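Local coordinates for type IV secretion system protein VirB11 (Brucella suis, PDB 2GZA) that hydrolyses ATP as the hexameric cytoplasmic ATPase of a type IV secretion system that serves bacterial virulence, at residues I199-E209 / C248-A259; A241-L249 / E265-A273. All coordinates share one frame; numbering follows the deposited sequence.

Interaction 1 of 2, residues I199-E209 / C248-A259; sequences IPFDQRLITIE and CLRMKPTRILLA
I206 and I208 alternate with L257 in a parallel ladder: L257 N donates to I206 O at 2.8 Å, and I208 N to L257 O at 2.9 Å. A259 N continues the ladder to I208 O. Beta-branched isoleucine suits the extended backbone, and leucine fills the apolar layers on either face. On one face I206 CD1 lies 3.5 Å from M251 CB, and C248 SG packs against I206 CG2 and I208 CD1; on the other L205 CD1 meets L257 CD1.

R204 O accepts from both T254 N and R255 N, and R204 N donates to T254 OG1 at 2.8 Å. Lying anti to its own carbonyl carbon (chi1 -39°), that hydroxyl stays beside T254 N, so both meet the R204 backbone. R255, bent at chi2 and chi3, sends NH1 to Q203 OE1 at 3.2 Å, on a lone pair; I199 CG1 covers one guanidinium face. V172 O and G279 O take NH2 and NE. In this parallel alpha/beta core, as in P-loop NTPases, A259 lies about 6 Å, side chain to side chain, from T189 of the predicted ATP site. Strand 205-209 is central, between 222-226 and 255-258, with helix 241-248 over the I206 and I208 face.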
loop_
_atom_site.group_PDB
_atom_site.type_symbol
_atom_site.label_atom_id
_atom_site.label_comp_id
_atom_site.label_asym_id
_atom_site.label_seq_id
_atom_site.Cartn_x
_atom_site.Cartn_y
_atom_site.Cartn_z
ATOM N N ILE C 199 30.469 31.182 11.422
ATOM C CA ILE C 199 31.202 30.368 10.455
ATOM C C ILE C 199 32.536 31.057 10.146
ATOM O O ILE C 199 32.560 32.262 9.898
ATOM C CB ILE C 199 30.379 30.138 9.150
ATOM C CG1 ILE C 199 28.982 29.599 9.482
ATOM C CG2 ILE C 199 31.111 29.190 8.188
ATOM C CD1 ILE C 199 28.013 29.588 8.326
ATOM N N PRO C 200 33.651 30.305 10.202
ATOM C CA PRO C 200 34.974 30.847 9.876
ATOM C C PRO C 200 34.983 31.479 8.491
ATOM O O PRO C 200 34.452 30.894 7.547
ATOM C CB PRO C 200 35.879 29.616 9.913
ATOM C CG PRO C 200 35.192 28.681 10.854
ATOM C CD PRO C 200 33.729 28.889 10.608
ATOM N N PHE C 201 35.584 32.660 8.389
ATOM C CA PHE C 201 35.495 33.507 7.207
ATOM C C PHE C 201 36.192 32.938 5.972
ATOM O O PHE C 201 36.013 33.449 4.864
ATOM C CB PHE C 201 36.041 34.901 7.524
ATOM C CG PHE C 201 35.310 35.599 8.642
ATOM C CD1 PHE C 201 35.992 36.432 9.511
ATOM C CD2 PHE C 201 33.937 35.417 8.831
ATOM C CE1 PHE C 201 35.324 37.082 10.543
ATOM C CE2 PHE C 201 33.265 36.060 9.864
ATOM C CZ PHE C 201 33.959 36.893 10.718
ATOM N N ASP C 202 36.973 31.881 6.162
ATOM C CA ASP C 202 37.738 31.274 5.070
ATOM C C ASP C 202 37.049 30.062 4.440
ATOM O O ASP C 202 37.611 29.399 3.559
ATOM C CB ASP C 202 39.150 30.902 5.542
ATOM C CG ASP C 202 39.154 29.826 6.620
ATOM O OD1 ASP C 202 38.113 29.617 7.282
ATOM O OD2 ASP C 202 40.212 29.187 6.804
ATOM N N GLN C 203 35.836 29.774 4.902
ATOM C CA GLN C 203 35.063 28.652 4.385
ATOM C C GLN C 203 34.189 29.077 3.216
ATOM O O GLN C 203 33.694 30.202 3.174
ATOM C CB GLN C 203 34.217 28.029 5.490
ATOM C CG GLN C 203 35.024 27.243 6.518
ATOM C CD GLN C 203 34.159 26.502 7.526
ATOM O OE1 GLN C 203 32.941 26.427 7.391
ATOM N NE2 GLN C 203 34.792 25.954 8.546
ATOM N N ARG C 204 34.010 28.178 2.260
ATOM C CA ARG C 204 33.214 28.474 1.083
ATOM C C ARG C 204 31.727 28.248 1.372
ATOM O O ARG C 204 31.342 27.157 1.785
ATOM C CB ARG C 204 33.687 27.630 -0.103
ATOM C CG ARG C 204 32.868 27.829 -1.364
ATOM C CD ARG C 204 33.554 27.250 -2.570
ATOM N NE ARG C 204 33.141 27.952 -3.782
ATOM C CZ ARG C 204 32.481 27.393 -4.786
ATOM N NH1 ARG C 204 32.163 26.106 -4.751
ATOM N NH2 ARG C 204 32.158 28.117 -5.837
ATOM N N LEU C 205 30.906 29.275 1.148
ATOM C CA LEU C 205 29.469 29.203 1.448
ATOM C C LEU C 205 28.603 29.404 0.217
ATOM O O LEU C 205 28.913 30.207 -0.658
ATOM C CB LEU C 205 29.064 30.211 2.532
ATOM C CG LEU C 205 29.885 30.285 3.822
ATOM C CD1 LEU C 205 29.294 31.311 4.777
ATOM C CD2 LEU C 205 29.976 28.940 4.493
ATOM N N ILE C 206 27.512 28.658 0.161
ATOM C CA ILE C 206 26.527 28.813 -0.891
ATOM C C ILE C 206 25.140 28.979 -0.260
ATOM O O ILE C 206 24.699 28.125 0.499
ATOM C CB ILE C 206 26.577 27.628 -1.888
ATOM C CG1 ILE C 206 27.990 27.509 -2.496
ATOM C CG2 ILE C 206 25.506 27.792 -2.965
ATOM C CD1 ILE C 206 28.160 26.462 -3.584
ATOM N N THR C 207 24.482 30.099 -0.556
ATOM C CA THR C 207 23.141 30.359 -0.054
ATOM C C THR C 207 22.134 30.014 -1.124
ATOM O O THR C 207 22.397 30.217 -2.305
ATOM C CB THR C 207 22.929 31.832 0.382
ATOM O OG1 THR C 207 23.177 32.710 -0.721
ATOM C CG2 THR C 207 23.841 32.184 1.532
ATOM N N ILE C 208 20.991 29.482 -0.699
ATOM C CA ILE C 208 19.879 29.182 -1.596
ATOM C C ILE C 208 18.643 29.895 -1.080
ATOM O O ILE C 208 18.128 29.570 -0.009
ATOM C CB ILE C 208 19.593 27.663 -1.699
ATOM C CG1 ILE C 208 20.817 26.914 -2.232
ATOM C CG2 ILE C 208 18.399 27.415 -2.616
ATOM C CD1 ILE C 208 20.836 25.444 -1.930
ATOM N N GLU C 209 18.167 30.869 -1.842
ATOM C CA GLU C 209 17.036 31.663 -1.397
ATOM C C GLU C 209 16.125 32.121 -2.525
ATOM O O GLU C 209 16.457 31.982 -3.702
ATOM C CB GLU C 209 17.512 32.822 -0.520
ATOM C CG GLU C 209 18.571 33.666 -1.130
ATOM C CD GLU C 209 19.356 34.471 -0.117
ATOM O OE1 GLU C 209 18.879 34.650 1.024
ATOM O OE2 GLU C 209 20.454 34.947 -0.482
ATOM N N CYS C 248 24.565 22.311 -5.782
ATOM C CA CYS C 248 25.582 22.496 -4.748
ATOM C C CYS C 248 26.533 21.321 -4.593
ATOM O O CYS C 248 27.709 21.517 -4.273
ATOM C CB CYS C 248 24.928 22.812 -3.407
ATOM S SG CYS C 248 24.231 24.458 -3.371
ATOM N N LEU C 249 26.031 20.109 -4.825
ATOM C CA LEU C 249 26.850 18.900 -4.744
ATOM C C LEU C 249 28.048 18.955 -5.699
ATOM O O LEU C 249 29.089 18.343 -5.445
ATOM C CB LEU C 249 26.009 17.650 -5.023
ATOM C CG LEU C 249 24.798 17.342 -4.130
ATOM C CD1 LEU C 249 24.024 16.158 -4.661
ATOM C CD2 LEU C 249 25.185 17.117 -2.670
ATOM N N ARG C 250 27.895 19.711 -6.781
ATOM C CA ARG C 250 28.939 19.840 -7.794
ATOM C C ARG C 250 29.701 21.162 -7.745
ATOM O O ARG C 250 30.528 21.432 -8.609
ATOM C CB ARG C 250 28.345 19.661 -9.184
ATOM C CG ARG C 250 27.679 18.332 -9.396
ATOM C CD ARG C 250 27.580 18.013 -10.858
ATOM N NE ARG C 250 27.437 16.578 -11.064
ATOM C CZ ARG C 250 26.253 15.978 -11.225
ATOM N NH1 ARG C 250 25.128 16.696 -11.201
ATOM N NH2 ARG C 250 26.192 14.669 -11.402
ATOM N N MET C 251 29.399 22.001 -6.761
ATOM C CA MET C 251 30.222 23.187 -6.495
ATOM C C MET C 251 31.065 22.689 -5.345
ATOM O O MET C 251 31.022 21.570 -5.075
ATOM C CB MET C 251 29.353 24.394 -6.185
ATOM C CG MET C 251 28.545 24.810 -7.405
ATOM S SD MET C 251 27.021 25.689 -7.041
ATOM C CE MET C 251 26.046 25.125 -8.397
ATOM N N LYS C 252 31.881 23.394 -4.646
ATOM C CA LYS C 252 32.630 22.634 -3.650
ATOM C C LYS C 252 32.445 23.387 -2.366
ATOM O O LYS C 252 33.398 23.954 -1.856
ATOM C CB LYS C 252 34.107 22.513 -4.075
ATOM C CG LYS C 252 35.057 21.839 -3.079
ATOM C CD LYS C 252 35.317 20.365 -3.379
ATOM C CE LYS C 252 36.355 19.817 -2.410
ATOM N NZ LYS C 252 36.925 18.512 -2.841
ATOM N N PRO C 253 31.200 23.428 -1.848
ATOM C CA PRO C 253 30.986 24.316 -0.727
ATOM C C PRO C 253 31.483 23.669 0.552
ATOM O O PRO C 253 31.608 22.451 0.617
ATOM C CB PRO C 253 29.465 24.486 -0.700
ATOM C CG PRO C 253 28.930 23.216 -1.255
ATOM C CD PRO C 253 29.977 22.679 -2.201
ATOM N N THR C 254 31.793 24.489 1.544
ATOM C CA THR C 254 32.058 23.986 2.869
ATOM C C THR C 254 30.705 23.784 3.559
ATOM O O THR C 254 30.456 22.719 4.122
ATOM C CB THR C 254 32.969 24.921 3.676
ATOM O OG1 THR C 254 33.993 25.455 2.827
ATOM C CG2 THR C 254 33.611 24.165 4.819
ATOM N N ARG C 255 29.835 24.791 3.509
ATOM C CA ARG C 255 28.450 24.612 3.952
ATOM C C ARG C 255 27.423 25.182 2.984
ATOM O O ARG C 255 27.712 26.111 2.215
ATOM C CB ARG C 255 28.187 25.114 5.380
ATOM C CG ARG C 255 29.132 26.171 5.914
ATOM C CD ARG C 255 29.987 25.607 7.048
ATOM N NE ARG C 255 29.192 25.451 8.263
ATOM C CZ ARG C 255 29.680 25.412 9.497
ATOM N NH1 ARG C 255 30.980 25.518 9.716
ATOM N NH2 ARG C 255 28.854 25.270 10.519
ATOM N N ILE C 256 26.228 24.597 3.032
ATOM C CA ILE C 256 25.096 25.032 2.229
ATOM C C ILE C 256 24.081 25.687 3.143
ATOM O O ILE C 256 23.705 25.120 4.169
ATOM C CB ILE C 256 24.474 23.841 1.475
ATOM C CG1 ILE C 256 25.509 23.233 0.526
ATOM C CG2 ILE C 256 23.257 24.279 0.689
ATOM C CD1 ILE C 256 25.360 21.746 0.276
ATOM N N LEU C 257 23.663 26.891 2.774
ATOM C CA LEU C 257 22.767 27.683 3.596
ATOM C C LEU C 257 21.475 27.917 2.839
ATOM O O LEU C 257 21.338 28.884 2.093
ATOM C CB LEU C 257 23.441 28.987 4.014
ATOM C CG LEU C 257 24.816 28.811 4.668
ATOM C CD1 LEU C 257 25.572 30.141 4.720
ATOM C CD2 LEU C 257 24.701 28.183 6.056
ATOM N N LEU C 258 20.545 26.983 3.017
ATOM C CA LEU C 258 19.194 27.092 2.481
ATOM C C LEU C 258 18.378 27.976 3.412
ATOM O O LEU C 258 18.201 27.636 4.579
ATOM C CB LEU C 258 18.550 25.709 2.414
ATOM C CG LEU C 258 17.596 25.305 1.281
ATOM C CD1 LEU C 258 16.663 24.220 1.784
ATOM C CD2 LEU C 258 16.790 26.448 0.693
ATOM N N ALA C 259 17.885 29.097 2.900
ATOM C CA ALA C 259 17.115 30.035 3.711
ATOM C C ALA C 259 15.997 29.342 4.483
ATOM O O ALA C 259 15.860 29.533 5.688
ATOM C CB ALA C 259 16.554 31.155 2.851
#

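Interaction 2 of 2, residues A241-L249 / E265-A273; sequences AATLLRSCL and EAYDFINVA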
loop_
_atom_site.group_PDB
_atom_site.type_symbol
_atom_site.label_atom_id
_atom_site.label_comp_id
_atom_site.label_asym_id
_atom_site.label_seq_id
_atom_site.Cartn_x
_atom_site.Cartn_y
_atom_site.Cartn_z
ATOM N N ALA C 241 14.351 25.270 -5.280
ATOM C CA ALA C 241 15.276 25.095 -4.169
ATOM C C ALA C 241 15.930 23.722 -4.233
ATOM O O ALA C 241 17.085 23.559 -3.845
ATOM C CB ALA C 241 14.564 25.284 -2.832
ATOM N N ALA C 242 15.183 22.737 -4.725
ATOM C CA ALA C 242 15.679 21.370 -4.818
ATOM C C ALA C 242 16.772 21.210 -5.882
ATOM O O ALA C 242 17.799 20.587 -5.627
ATOM C CB ALA C 242 14.539 20.391 -5.063
ATOM N N THR C 243 16.553 21.776 -7.064
ATOM C CA THR C 243 17.548 21.705 -8.132
ATOM C C THR C 243 18.835 22.440 -7.743
ATOM O O THR C 243 19.943 21.993 -8.083
ATOM C CB THR C 243 17.016 22.249 -9.470
ATOM O OG1 THR C 243 16.640 23.623 -9.313
ATOM C CG2 THR C 243 15.811 21.437 -9.954
ATOM N N LEU C 244 18.681 23.548 -7.018
ATOM C CA LEU C 244 19.826 24.285 -6.509
ATOM C C LEU C 244 20.613 23.482 -5.470
ATOM O O LEU C 244 21.852 23.521 -5.459
ATOM C CB LEU C 244 19.391 25.626 -5.942
ATOM C CG LEU C 244 19.384 26.862 -6.838
ATOM C CD1 LEU C 244 19.565 26.568 -8.328
ATOM C CD2 LEU C 244 18.114 27.682 -6.583
ATOM N N LEU C 245 19.903 22.755 -4.609
ATOM C CA LEU C 245 20.564 21.884 -3.640
ATOM C C LEU C 245 21.400 20.824 -4.355
ATOM O O LEU C 245 22.526 20.545 -3.959
ATOM C CB LEU C 245 19.571 21.224 -2.677
ATOM C CG LEU C 245 19.141 21.979 -1.411
ATOM C CD1 LEU C 245 17.867 21.378 -0.828
ATOM C CD2 LEU C 245 20.235 22.016 -0.348
ATOM N N ARG C 246 20.856 20.246 -5.420
ATOM C CA ARG C 246 21.593 19.248 -6.200
ATOM C C ARG C 246 22.780 19.865 -6.922
ATOM O O ARG C 246 23.836 19.248 -7.046
ATOM C CB ARG C 246 20.675 18.503 -7.174
ATOM C CG ARG C 246 19.889 17.370 -6.493
ATOM C CD ARG C 246 18.906 16.651 -7.427
ATOM N NE ARG C 246 17.507 16.998 -7.147
ATOM C CZ ARG C 246 16.714 17.668 -7.980
ATOM N NH1 ARG C 246 17.165 18.071 -9.162
ATOM N NH2 ARG C 246 15.457 17.933 -7.634
ATOM N N SER C 247 22.607 21.097 -7.380
ATOM C CA SER C 247 23.684 21.836 -8.006
ATOM C C SER C 247 24.865 22.031 -7.048
ATOM O O SER C 247 26.019 21.904 -7.451
ATOM C CB SER C 247 23.165 23.173 -8.521
ATOM O OG SER C 247 24.091 23.756 -9.422
ATOM N N CYS C 248 24.565 22.311 -5.782
ATOM C CA CYS C 248 25.582 22.496 -4.748
ATOM C C CYS C 248 26.533 21.321 -4.593
ATOM O O CYS C 248 27.709 21.517 -4.273
ATOM C CB CYS C 248 24.928 22.812 -3.407
ATOM S SG CYS C 248 24.231 24.458 -3.371
ATOM N N LEU C 249 26.031 20.109 -4.825
ATOM C CA LEU C 249 26.850 18.900 -4.744
ATOM C C LEU C 249 28.048 18.955 -5.699
ATOM O O LEU C 249 29.089 18.343 -5.445
ATOM C CB LEU C 249 26.009 17.650 -5.023
ATOM C CG LEU C 249 24.798 17.342 -4.130
ATOM C CD1 LEU C 249 24.024 16.158 -4.661
ATOM C CD2 LEU C 249 25.185 17.117 -2.670
ATOM N N GLU C 265 11.867 19.900 -1.056
ATOM C CA GLU C 265 13.328 20.074 -0.901
ATOM C C GLU C 265 13.838 19.382 0.350
ATOM O O GLU C 265 15.009 18.992 0.407
ATOM C CB GLU C 265 13.758 21.537 -0.791
ATOM C CG GLU C 265 12.826 22.538 -1.374
ATOM C CD GLU C 265 11.641 22.784 -0.496
ATOM O OE1 GLU C 265 11.819 23.251 0.649
ATOM O OE2 GLU C 265 10.525 22.507 -0.969
ATOM N N ALA C 266 12.976 19.268 1.364
ATOM C CA ALA C 266 13.360 18.660 2.635
ATOM C C ALA C 266 14.041 17.320 2.435
ATOM O O ALA C 266 14.966 16.982 3.156
ATOM C CB ALA C 266 12.161 18.504 3.548
ATOM N N TYR C 267 13.581 16.567 1.444
ATOM C CA TYR C 267 14.151 15.262 1.136
ATOM C C TYR C 267 15.541 15.379 0.503
ATOM O O TYR C 267 16.446 14.604 0.829
ATOM C CB TYR C 267 13.218 14.464 0.230
ATOM C CG TYR C 267 13.724 13.083 -0.119
ATOM C CD1 TYR C 267 13.505 12.010 0.732
ATOM C CD2 TYR C 267 14.421 12.850 -1.299
ATOM C CE1 TYR C 267 13.968 10.745 0.416
ATOM C CE2 TYR C 267 14.889 11.585 -1.623
ATOM C CZ TYR C 267 14.656 10.538 -0.757
ATOM O OH TYR C 267 15.108 9.272 -1.057
ATOM N N ASP C 268 15.700 16.326 -0.412
ATOM C CA ASP C 268 16.996 16.597 -1.002
ATOM C C ASP C 268 17.949 17.115 0.069
ATOM O O ASP C 268 19.118 16.751 0.065
ATOM C CB ASP C 268 16.852 17.581 -2.148
ATOM C CG ASP C 268 15.903 17.084 -3.209
ATOM O OD1 ASP C 268 14.707 17.458 -3.159
ATOM O OD2 ASP C 268 16.348 16.303 -4.083
ATOM N N PHE C 269 17.442 17.935 0.992
ATOM C CA PHE C 269 18.234 18.452 2.103
ATOM C C PHE C 269 18.798 17.291 2.908
ATOM O O PHE C 269 19.998 17.241 3.185
ATOM C CB PHE C 269 17.381 19.355 3.009
ATOM C CG PHE C 269 18.157 20.017 4.110
ATOM C CD1 PHE C 269 18.836 21.205 3.880
ATOM C CD2 PHE C 269 18.199 19.460 5.378
ATOM C CE1 PHE C 269 19.552 21.830 4.898
ATOM C CE2 PHE C 269 18.915 20.068 6.399
ATOM C CZ PHE C 269 19.596 21.260 6.156
ATOM N N ILE C 270 17.926 16.359 3.280
ATOM C CA ILE C 270 18.307 15.158 4.018
ATOM C C ILE C 270 19.390 14.398 3.280
ATOM O O ILE C 270 20.354 13.925 3.877
ATOM C CB ILE C 270 17.091 14.227 4.269
ATOM C CG1 ILE C 270 16.209 14.779 5.384
ATOM C CG2 ILE C 270 17.531 12.800 4.634
ATOM C CD1 ILE C 270 14.879 14.044 5.534
ATOM N N ASN C 271 19.246 14.291 1.972
ATOM C CA ASN C 271 20.244 13.557 1.206
ATOM C C ASN C 271 21.535 14.286 0.992
ATOM O O ASN C 271 22.590 13.654 0.887
ATOM C CB ASN C 271 19.711 13.077 -0.131
ATOM C CG ASN C 271 19.330 11.624 -0.090
ATOM O OD1 ASN C 271 20.127 10.765 0.299
ATOM N ND2 ASN C 271 18.092 11.335 -0.475
ATOM N N VAL C 272 21.474 15.613 0.924
ATOM C CA VAL C 272 22.690 16.397 0.830
ATOM C C VAL C 272 23.470 16.232 2.147
ATOM O O VAL C 272 24.677 15.968 2.139
ATOM C CB VAL C 272 22.373 17.873 0.540
ATOM C CG1 VAL C 272 23.587 18.750 0.804
ATOM C CG2 VAL C 272 21.892 18.027 -0.900
ATOM N N ALA C 273 22.760 16.365 3.263
ATOM C CA ALA C 273 23.367 16.284 4.591
ATOM C C ALA C 273 23.886 14.888 4.915
ATOM O O ALA C 273 24.958 14.733 5.507
ATOM C CB ALA C 273 22.380 16.728 5.656
#
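L245 makes the main apolar contact, pushing its side chain as a knob into a hole formed by E265, D268, F269 and V272. The branch that enters is CD1: it lies 3.9 Å from F269 N and equally near E265 O, so it rests against the backbone of the facing helix as well as on the CB atoms of E265, D268 and F269. Leucine suits this place because it is long enough to span the gap where the axes of the two helical segments approach to 8.9 Å. One turn on, V272 CG2 meets L249 CD2 at 3.8 Å and lies near L245 CB. V272 CG1 stands anti to its backbone N (chi1 165°), which leaves CG2 beside that N and turned to these leucines. Small residues allow a closer approach at the start of the helices: A241 CB touches E265 CG at 3.6 Å, and A242 CB lies 3.5 Å from D268 OD1.

The helices run nearly parallel, as expected where strand 255-258 lies between them in the chain and both pack on the same side of a parallel sheet, in the alpha/beta manner of P-loop NTPases. L245 and V272 both reach I256 of that strand.

Charge enters at the more exposed edge. R246 NE makes a weak hydrogen bond, part of a salt bridge, to D268 OD2 at 3.3 Å, nearly straight at 172°. The carboxylate oxygen meets the guanidinium edge in its plane, although the two flat groups are turned 59° apart. The bend at chi3 of R246 brings the guanidinium back over its own helix, with A242 O beneath one face. E265 sends its carboxylate elsewhere, OE1 accepting from R262 N and G263 N. N271 OD1 accepts from R295 of a neighbouring subunit.

How the interactions relate
Interaction 1 lies deep in the chain, whereas interaction 2 is partly buried and reaches an exposed edge. They are two layers of one alpha/beta unit: strand 255-258 follows helix 241-248 and precedes helix 265-274, so the paired strands carry the paired helices. I256 CD1 meets V272 CG1 at 3.5 Å, and I208 packs on L244 and L245. C248 and L249 lie where the segments overlap: C248 SG serves the strand contact, and L249 the helix contact. Backbone hydrogen bonds dominate between the strands, where R204 also bonds N221 and N44; the helices depend on interlocking side chains and one weak salt bridge. Both contacts also touch a neighbouring subunit.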